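Local coordinates for oxysterol-binding protein homolog 3 (Saccharomyces cerevisiae, PDB 4IC4) that transfers lipids between membranes through the cytosol, carrying them in a hydrophobic pocket in phosphoinositide-coupled directional transport, at residues Lys26-Arg31 with Ile308-Lys313; Ala125-Leu130 with Asn315-Asp320. One frame throughout, in Å; residues are numbered along the deposited sequence.

Contact 1 (Lys26-Arg31 with Ile308-Lys313); sequences KSVTRR and ITEIEK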
ATOM      1  N   LYS A  26     -18.174  -4.371  17.906  1.00 41.97           N
ATOM      2  CA  LYS A  26     -18.451  -5.680  17.248  1.00 41.68           C
ATOM      3  C   LYS A  26     -17.179  -6.241  16.626  1.00 40.57           C
ATOM      4  O   LYS A  26     -16.080  -5.751  16.889  1.00 41.48           O
ATOM      5  CB  LYS A  26     -19.523  -5.514  16.169  1.00 42.91           C
ATOM      6  CG  LYS A  26     -19.122  -4.587  15.030  1.00 43.97           C
ATOM      7  CD  LYS A  26     -20.260  -4.401  14.035  1.00 45.50           C
ATOM      8  CE  LYS A  26     -20.666  -5.718  13.390  1.00 46.13           C
ATOM      9  NZ  LYS A  26     -19.550  -6.328  12.618  1.00 47.68           N
ATOM     10  N   SER A  27     -17.332  -7.268  15.795  1.00 38.82           N
ATOM     11  CA  SER A  27     -16.189  -7.896  15.142  1.00 36.09           C
ATOM     12  C   SER A  27     -16.636  -8.841  14.034  1.00 33.42           C
ATOM     13  O   SER A  27     -17.828  -9.107  13.872  1.00 33.01           O
ATOM     14  CB  SER A  27     -15.367  -8.676  16.165  1.00 36.39           C
ATOM     15  OG  SER A  27     -16.141  -9.717  16.735  1.00 37.44           O
ATOM     16  N   VAL A  28     -15.671  -9.346  13.271  1.00 29.45           N
ATOM     17  CA  VAL A  28     -15.971 -10.269  12.186  1.00 25.12           C
ATOM     18  C   VAL A  28     -14.874 -11.313  12.017  1.00 21.99           C
ATOM     19  O   VAL A  28     -13.695 -11.045  12.254  1.00 20.65           O
ATOM     20  CB  VAL A  28     -16.143  -9.532  10.837  1.00 26.86           C
ATOM     21  CG1 VAL A  28     -17.271  -8.521  10.933  1.00 27.51           C
ATOM     22  CG2 VAL A  28     -14.846  -8.855  10.442  1.00 26.29           C
ATOM     23  N   THR A  29     -15.282 -12.507  11.610  1.00 18.91           N
ATOM     24  CA  THR A  29     -14.352 -13.601  11.379  1.00 17.60           C
ATOM     25  C   THR A  29     -13.768 -13.397   9.988  1.00 16.19           C
ATOM     26  O   THR A  29     -14.511 -13.243   9.019  1.00 18.19           O
ATOM     27  CB  THR A  29     -15.072 -14.962  11.409  1.00 19.10           C
ATOM     28  OG1 THR A  29     -15.719 -15.130  12.677  1.00 19.03           O
ATOM     29  CG2 THR A  29     -14.083 -16.096  11.196  1.00 18.97           C
ATOM     30  N   ARG A  30     -12.443 -13.380   9.891  1.00 15.60           N
ATOM     31  CA  ARG A  30     -11.790 -13.198   8.600  1.00 12.87           C
ATOM     32  C   ARG A  30     -11.109 -14.495   8.174  1.00 13.60           C
ATOM     33  O   ARG A  30     -10.752 -15.331   9.013  1.00 14.48           O
ATOM     34  CB  ARG A  30     -10.793 -12.039   8.675  1.00 12.65           C
ATOM     35  CG  ARG A  30     -11.478 -10.705   8.972  1.00 12.20           C
ATOM     36  CD  ARG A  30     -10.493  -9.547   9.078  1.00 12.43           C
ATOM     37  NE  ARG A  30     -11.172  -8.326   9.501  1.00 12.96           N
ATOM     38  CZ  ARG A  30     -11.956  -7.591   8.721  1.00 13.12           C
ATOM     39  NH1 ARG A  30     -12.164  -7.940   7.455  1.00 14.01           N
ATOM     40  NH2 ARG A  30     -12.557  -6.518   9.219  1.00 15.44           N
ATOM     41  N   ARG A  31     -10.935 -14.669   6.870  1.00 11.80           N
ATOM     42  CA  ARG A  31     -10.337 -15.895   6.356  1.00 12.16           C
ATOM     43  C   ARG A  31      -8.881 -16.115   6.749  1.00 12.69           C
ATOM     44  O   ARG A  31      -8.471 -17.254   6.970  1.00 13.22           O
ATOM     45  CB  ARG A  31     -10.505 -15.974   4.830  1.00 12.42           C
ATOM     46  CG  ARG A  31      -9.902 -14.823   4.036  1.00 11.59           C
ATOM     47  CD  ARG A  31     -10.351 -14.889   2.582  1.00 12.43           C
ATOM     48  NE  ARG A  31      -9.638 -13.921   1.756  1.00 10.20           N
ATOM     49  CZ  ARG A  31      -9.806 -13.781   0.445  1.00 10.75           C
ATOM     50  NH1 ARG A  31     -10.678 -14.544  -0.202  1.00 13.29           N
ATOM     51  NH2 ARG A  31      -9.077 -12.901  -0.225  1.00 10.41           N
ATOM     52  N   ILE A 308     -14.912 -10.495   1.190  1.00 11.57           N
ATOM     53  CA  ILE A 308     -16.179  -9.817   1.404  1.00 12.01           C
ATOM     54  C   ILE A 308     -16.773 -10.457   2.656  1.00 12.40           C
ATOM     55  O   ILE A 308     -17.079 -11.651   2.663  1.00 15.87           O
ATOM     56  CB  ILE A 308     -17.147 -10.022   0.215  1.00 12.39           C
ATOM     57  CG1 ILE A 308     -16.594  -9.331  -1.033  1.00 12.72           C
ATOM     58  CG2 ILE A 308     -18.523  -9.463   0.560  1.00 13.56           C
ATOM     59  CD1 ILE A 308     -17.428  -9.560  -2.277  1.00 14.94           C
ATOM     60  N   THR A 309     -16.902  -9.674   3.722  1.00 11.27           N
ATOM     61  CA  THR A 309     -17.471 -10.171   4.969  1.00 11.31           C
ATOM     62  C   THR A 309     -18.805  -9.472   5.190  1.00 11.35           C
ATOM     63  O   THR A 309     -19.266  -8.719   4.332  1.00 11.69           O
ATOM     64  CB  THR A 309     -16.569  -9.855   6.183  1.00 11.40           C
ATOM     65  OG1 THR A 309     -16.553  -8.440   6.405  1.00 12.05           O
ATOM     66  CG2 THR A 309     -15.145 -10.355   5.948  1.00 12.82           C
ATOM     67  N   GLU A 310     -19.418  -9.708   6.344  1.00 13.05           N
ATOM     68  CA  GLU A 310     -20.693  -9.077   6.670  1.00 13.92           C
ATOM     69  C   GLU A 310     -20.549  -7.554   6.707  1.00 12.70           C
ATOM     70  O   GLU A 310     -21.534  -6.823   6.640  1.00 13.10           O
ATOM     71  CB  GLU A 310     -21.189  -9.582   8.027  1.00 16.75           C
ATOM     72  CG  GLU A 310     -20.226  -9.297   9.166  1.00 22.19           C
ATOM     73  CD  GLU A 310     -20.593 -10.021  10.441  1.00 27.72           C
ATOM     74  OE1 GLU A 310     -21.652  -9.706  11.027  1.00 31.22           O
ATOM     75  OE2 GLU A 310     -19.818 -10.910  10.854  1.00 26.63           O
ATOM     76  N   ILE A 311     -19.317  -7.072   6.822  1.00 11.30           N
ATOM     77  CA  ILE A 311     -19.094  -5.633   6.858  1.00 10.68           C
ATOM     78  C   ILE A 311     -19.366  -5.027   5.488  1.00 10.40           C
ATOM     79  O   ILE A 311     -20.000  -3.979   5.373  1.00 10.63           O
ATOM     80  CB  ILE A 311     -17.640  -5.300   7.256  1.00 11.84           C
ATOM     81  CG1 ILE A 311     -17.388  -5.712   8.706  1.00 14.95           C
ATOM     82  CG2 ILE A 311     -17.376  -3.805   7.066  1.00 13.63           C
ATOM     83  CD1 ILE A 311     -15.967  -5.493   9.159  1.00 19.24           C
ATOM     84  N   GLU A 312     -18.903  -5.711   4.448  1.00  9.49           N
ATOM     85  CA  GLU A 312     -19.052  -5.232   3.079  1.00 10.17           C
ATOM     86  C   GLU A 312     -20.281  -5.719   2.320  1.00  9.49           C
ATOM     87  O   GLU A 312     -20.761  -5.030   1.416  1.00 11.69           O
ATOM     88  CB  GLU A 312     -17.815  -5.609   2.251  1.00 11.31           C
ATOM     89  CG  GLU A 312     -16.487  -5.023   2.721  1.00 10.84           C
ATOM     90  CD  GLU A 312     -15.856  -5.794   3.869  1.00 12.96           C
ATOM     91  OE1 GLU A 312     -16.247  -6.958   4.111  1.00 12.52           O
ATOM     92  OE2 GLU A 312     -14.951  -5.241   4.526  1.00 13.09           O
ATOM     93  N   LYS A 313     -20.784  -6.899   2.674  1.00 11.91           N
ATOM     94  CA  LYS A 313     -21.919  -7.488   1.967  1.00 12.32           C
ATOM     95  C   LYS A 313     -23.105  -6.559   1.764  1.00 11.05           C
ATOM     96  O   LYS A 313     -23.746  -6.130   2.726  1.00 12.53           O
ATOM     97  CB  LYS A 313     -22.397  -8.769   2.672  1.00 13.82           C
ATOM     98  CG  LYS A 313     -23.536  -9.476   1.932  1.00 15.37           C
ATOM     99  CD  LYS A 313     -24.067 -10.677   2.704  1.00 16.83           C
ATOM    100  CE  LYS A 313     -25.254 -11.313   1.989  1.00 16.86           C
ATOM    101  NZ  LYS A 313     -25.855 -12.424   2.785  1.00 19.50           N
TER
HETATM  102  O   HOH W   1     -17.974 -12.902  11.471  1.00 29.88           O
HETATM  103  O   HOH W   2     -13.356  -7.610   4.508  1.00 17.23           O
HETATM  104  O   HOH W   3     -13.767  -5.262   6.963  1.00 18.12           O
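E312 OE1 is gripped by two donors from a single residue: the backbone N of T309 at 2.8 Å, met nearly along the C-O axis, and the hydroxyl T309 OG1 at 2.7 Å, which reaches the syn lone pair of OE1. The same hydroxyl accepts from the backbone N of I311, so that T309 forms an ST turn at the start of a short helical bend, 310-312. With chi1 at 68°, T309 OG1 sits between its own backbone N and carbonyl carbon, where it can serve both partners. This turn in the loop between helices 300-305 and 325-331 receives the extended segment 26-31, the first modelled residues of the chain. No direct hydrogen bond joins the two segments, and water does the polar bridging. Water 1 accepts from the backbone N of T29 and donates to E310 OE2, while water 3 links R30 NH2 to E312 OE2. Water 2 makes a second link, weak at both ends, from R30 NH1 to E312 OE2. Both waters lie at the edge of the guanidinium, in its plane, between it and the E312 carboxylate, whose negative charge probably favours this placement. R31 forms a salt bridge with E331 of helix 325-331. V28 fills the apolar middle. V28 CG1, anti to the carbonyl carbon, meets I311 CG1 at 3.6 Å, the two side chains crossing at about a right angle, and also lies against E310, as near its carboxylate oxygen OE2 as its CG. V28 CG2 rests over one face of the R30 guanidinium, offset toward its rim, and I311 CD1 approaches R30 NH2 obliquely at 3.6 Å.

Contact 2 (Ala125-Leu130 with Asn315-Asp320); sequences AETFEL and NLPPTD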
ATOM      1  N   ALA A 125     -11.258   5.280 -11.453  1.00  7.52           N
ATOM      2  CA  ALA A 125     -12.501   5.338 -10.686  1.00  7.18           C
ATOM      3  C   ALA A 125     -12.766   4.085  -9.859  1.00  6.73           C
ATOM      4  O   ALA A 125     -13.790   3.987  -9.185  1.00  7.98           O
ATOM      5  CB  ALA A 125     -13.690   5.639 -11.602  1.00 10.07           C
ATOM      6  N   GLU A 126     -11.858   3.116  -9.926  1.00  6.49           N
ATOM      7  CA  GLU A 126     -11.997   1.926  -9.100  1.00  6.73           C
ATOM      8  C   GLU A 126     -11.758   2.424  -7.669  1.00  6.80           C
ATOM      9  O   GLU A 126     -10.997   3.370  -7.446  1.00  6.48           O
ATOM     10  CB  GLU A 126     -10.941   0.879  -9.480  1.00  6.98           C
ATOM     11  CG  GLU A 126     -10.945  -0.375  -8.607  1.00  8.03           C
ATOM     12  CD  GLU A 126     -10.027  -1.464  -9.146  1.00 10.05           C
ATOM     13  OE1 GLU A 126      -9.537  -2.289  -8.345  1.00 10.54           O
ATOM     14  OE2 GLU A 126      -9.801  -1.501 -10.374  1.00 10.28           O
ATOM     15  N   THR A 127     -12.400   1.784  -6.703  1.00  5.77           N
ATOM     16  CA  THR A 127     -12.254   2.179  -5.312  1.00  5.56           C
ATOM     17  C   THR A 127     -11.942   0.977  -4.440  1.00  6.31           C
ATOM     18  O   THR A 127     -12.044  -0.170  -4.875  1.00  7.40           O
ATOM     19  CB  THR A 127     -13.558   2.814  -4.778  1.00  6.99           C
ATOM     20  OG1 THR A 127     -14.647   1.900  -4.972  1.00  7.39           O
ATOM     21  CG2 THR A 127     -13.854   4.120  -5.493  1.00  7.68           C
ATOM     22  N   PHE A 128     -11.522   1.245  -3.216  1.00  6.50           N
ATOM     23  CA  PHE A 128     -11.289   0.178  -2.266  1.00  5.42           C
ATOM     24  C   PHE A 128     -11.492   0.731  -0.878  1.00  5.91           C
ATOM     25  O   PHE A 128     -10.801   1.655  -0.457  1.00  6.89           O
ATOM     26  CB  PHE A 128      -9.887  -0.422  -2.366  1.00  6.18           C
ATOM     27  CG  PHE A 128      -9.618  -1.475  -1.327  1.00  5.99           C
ATOM     28  CD1 PHE A 128     -10.358  -2.657  -1.309  1.00  6.31           C
ATOM     29  CD2 PHE A 128      -8.658  -1.271  -0.340  1.00  6.67           C
ATOM     30  CE1 PHE A 128     -10.147  -3.620  -0.319  1.00  6.36           C
ATOM     31  CE2 PHE A 128      -8.438  -2.226   0.654  1.00  7.21           C
ATOM     32  CZ  PHE A 128      -9.185  -3.407   0.667  1.00  6.37           C
ATOM     33  N   GLU A 129     -12.473   0.186  -0.175  1.00  5.92           N
ATOM     34  CA  GLU A 129     -12.733   0.610   1.186  1.00  6.18           C
ATOM     35  C   GLU A 129     -12.190  -0.470   2.107  1.00  6.81           C
ATOM     36  O   GLU A 129     -12.087  -1.639   1.722  1.00  6.24           O
ATOM     37  CB  GLU A 129     -14.235   0.762   1.447  1.00  6.44           C
ATOM     38  CG  GLU A 129     -15.006  -0.561   1.416  1.00  7.52           C
ATOM     39  CD  GLU A 129     -16.352  -0.478   2.123  1.00  8.02           C
ATOM     40  OE1 GLU A 129     -16.580  -1.285   3.045  1.00  8.61           O
ATOM     41  OE2 GLU A 129     -17.181   0.380   1.761  1.00  8.46           O
ATOM     42  N   LEU A 130     -11.836  -0.074   3.321  1.00  7.35           N
ATOM     43  CA  LEU A 130     -11.340  -1.019   4.306  1.00  7.71           C
ATOM     44  C   LEU A 130     -11.717  -0.538   5.693  1.00  8.91           C
ATOM     45  O   LEU A 130     -11.165   0.439   6.204  1.00  9.40           O
ATOM     46  CB  LEU A 130      -9.819  -1.183   4.205  1.00  9.10           C
ATOM     47  CG  LEU A 130      -9.227  -2.171   5.220  1.00 10.68           C
ATOM     48  CD1 LEU A 130      -9.793  -3.572   4.993  1.00 11.82           C
ATOM     49  CD2 LEU A 130      -7.716  -2.179   5.097  1.00 12.61           C
ATOM     50  N   ASN A 315     -23.102  -3.539   0.822  1.00 10.79           N
ATOM     51  CA  ASN A 315     -22.800  -2.141   1.133  1.00 10.43           C
ATOM     52  C   ASN A 315     -21.811  -1.475   0.186  1.00 11.09           C
ATOM     53  O   ASN A 315     -21.602  -0.266   0.259  1.00 12.08           O
ATOM     54  CB  ASN A 315     -22.223  -2.043   2.548  1.00 13.32           C
ATOM     55  CG  ASN A 315     -23.166  -2.572   3.604  1.00 15.01           C
ATOM     56  OD1 ASN A 315     -22.740  -3.184   4.587  1.00 16.36           O
ATOM     57  ND2 ASN A 315     -24.454  -2.331   3.417  1.00 16.02           N
ATOM     58  N   LEU A 316     -21.197  -2.255  -0.690  1.00  9.69           N
ATOM     59  CA  LEU A 316     -20.199  -1.702  -1.598  1.00  9.61           C
ATOM     60  C   LEU A 316     -20.731  -1.050  -2.861  1.00  9.52           C
ATOM     61  O   LEU A 316     -21.788  -1.420  -3.371  1.00 11.20           O
ATOM     62  CB  LEU A 316     -19.225  -2.801  -2.031  1.00  9.94           C
ATOM     63  CG  LEU A 316     -18.442  -3.571  -0.969  1.00  9.46           C
ATOM     64  CD1 LEU A 316     -17.702  -4.719  -1.646  1.00  9.35           C
ATOM     65  CD2 LEU A 316     -17.471  -2.633  -0.251  1.00 11.70           C
ATOM     66  N   PRO A 317     -20.010  -0.041  -3.368  1.00  9.27           N
ATOM     67  CA  PRO A 317     -20.410   0.638  -4.599  1.00  9.25           C
ATOM     68  C   PRO A 317     -19.971  -0.345  -5.692  1.00  9.32           C
ATOM     69  O   PRO A 317     -19.204  -1.268  -5.426  1.00  8.85           O
ATOM     70  CB  PRO A 317     -19.560   1.903  -4.583  1.00 10.33           C
ATOM     71  CG  PRO A 317     -18.301   1.434  -3.918  1.00  8.72           C
ATOM     72  CD  PRO A 317     -18.835   0.611  -2.764  1.00  9.58           C
ATOM     73  N   PRO A 318     -20.440  -0.160  -6.929  1.00 10.78           N
ATOM     74  CA  PRO A 318     -20.069  -1.066  -8.021  1.00 10.52           C
ATOM     75  C   PRO A 318     -18.578  -1.113  -8.343  1.00 10.11           C
ATOM     76  O   PRO A 318     -18.114  -2.021  -9.032  1.00 11.05           O
ATOM     77  CB  PRO A 318     -20.863  -0.521  -9.207  1.00 13.21           C
ATOM     78  CG  PRO A 318     -22.055   0.111  -8.562  1.00 14.90           C
ATOM     79  CD  PRO A 318     -21.466   0.801  -7.364  1.00 11.25           C
ATOM     80  N   THR A 319     -17.837  -0.148  -7.811  1.00  8.52           N
ATOM     81  CA  THR A 319     -16.418   0.018  -8.105  1.00  7.41           C
ATOM     82  C   THR A 319     -15.357  -0.591  -7.185  1.00  7.53           C
ATOM     83  O   THR A 319     -14.165  -0.478  -7.477  1.00  6.94           O
ATOM     84  CB  THR A 319     -16.106   1.524  -8.199  1.00  7.17           C
ATOM     85  OG1 THR A 319     -16.484   2.149  -6.967  1.00  8.17           O
ATOM     86  CG2 THR A 319     -16.890   2.179  -9.341  1.00  7.56           C
ATOM     87  N   ASP A 320     -15.755  -1.227  -6.088  1.00  6.64           N
ATOM     88  CA  ASP A 320     -14.761  -1.772  -5.163  1.00  7.03           C
ATOM     89  C   ASP A 320     -13.905  -2.884  -5.770  1.00  6.39           C
ATOM     90  O   ASP A 320     -14.398  -3.719  -6.534  1.00  7.34           O
ATOM     91  CB  ASP A 320     -15.453  -2.286  -3.901  1.00  6.51           C
ATOM     92  CG  ASP A 320     -14.488  -2.491  -2.744  1.00  7.41           C
ATOM     93  OD1 ASP A 320     -14.167  -1.508  -2.041  1.00  7.41           O
ATOM     94  OD2 ASP A 320     -14.046  -3.639  -2.536  1.00  8.03           O
TER
HETATM   95  O   HOH W   4     -15.312   0.888  -2.577  1.00  8.97           O
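Within the two segments the backbones make a single bridge, T127 with D320, at the start of strand 127-132. T127 N donates to T319 O in an almost straight bond of 3.0 Å (177° at the hydrogen), arriving above the carbonyl plane, and D320 CA returns a CA-H...O contact to T127 O. Among the side chains, the hydroxyls T127 OG1 and T319 OG1 meet at 2.7 Å, each tucked between its own backbone N and carbonyl carbon. D320, with CG anti to its backbone N (chi1 -163°), swings its carboxylate back to the strand, where D320 OD1 takes the N-H of E129 nearly along its C-O axis, 3.0 Å from E129 N. Water 4 donates to the same OD1 and also bonds T127 OG1, while OD2 pairs with R322. An alanine here, lacking the carboxylate, would probably weaken the attachment of the turn to the strand. The methyl L316 CD2 packs against the end of E129, 3.4 Å from the carboxylate carbon E129 CD; the E129 carboxylate itself is held by R385 and Y381. A type I turn, P317-D320, thus docks on strand 127-132 of the antiparallel beta barrel characteristic of the OSBP-related domain.

How the contacts relate
Both contacts draw on the loop between helices 300-305 and 325-331, but they dock it on different elements: contact 1 on the N-terminal segment, contact 2 on strand 127-132. Their centres lie about 16 Å apart. Contact 1 is at the surface and is joined through water and modest apolar packing, with no direct hydrogen bond across it; contact 2 is buried, and direct backbone, hydroxyl and carboxylate bonds join its segments, with one water added. The two meet where E312 CG packs against E129 OE1 at 3.8 Å. R385 also links them, bonding I311 O from one and the E129 carboxylate from the other.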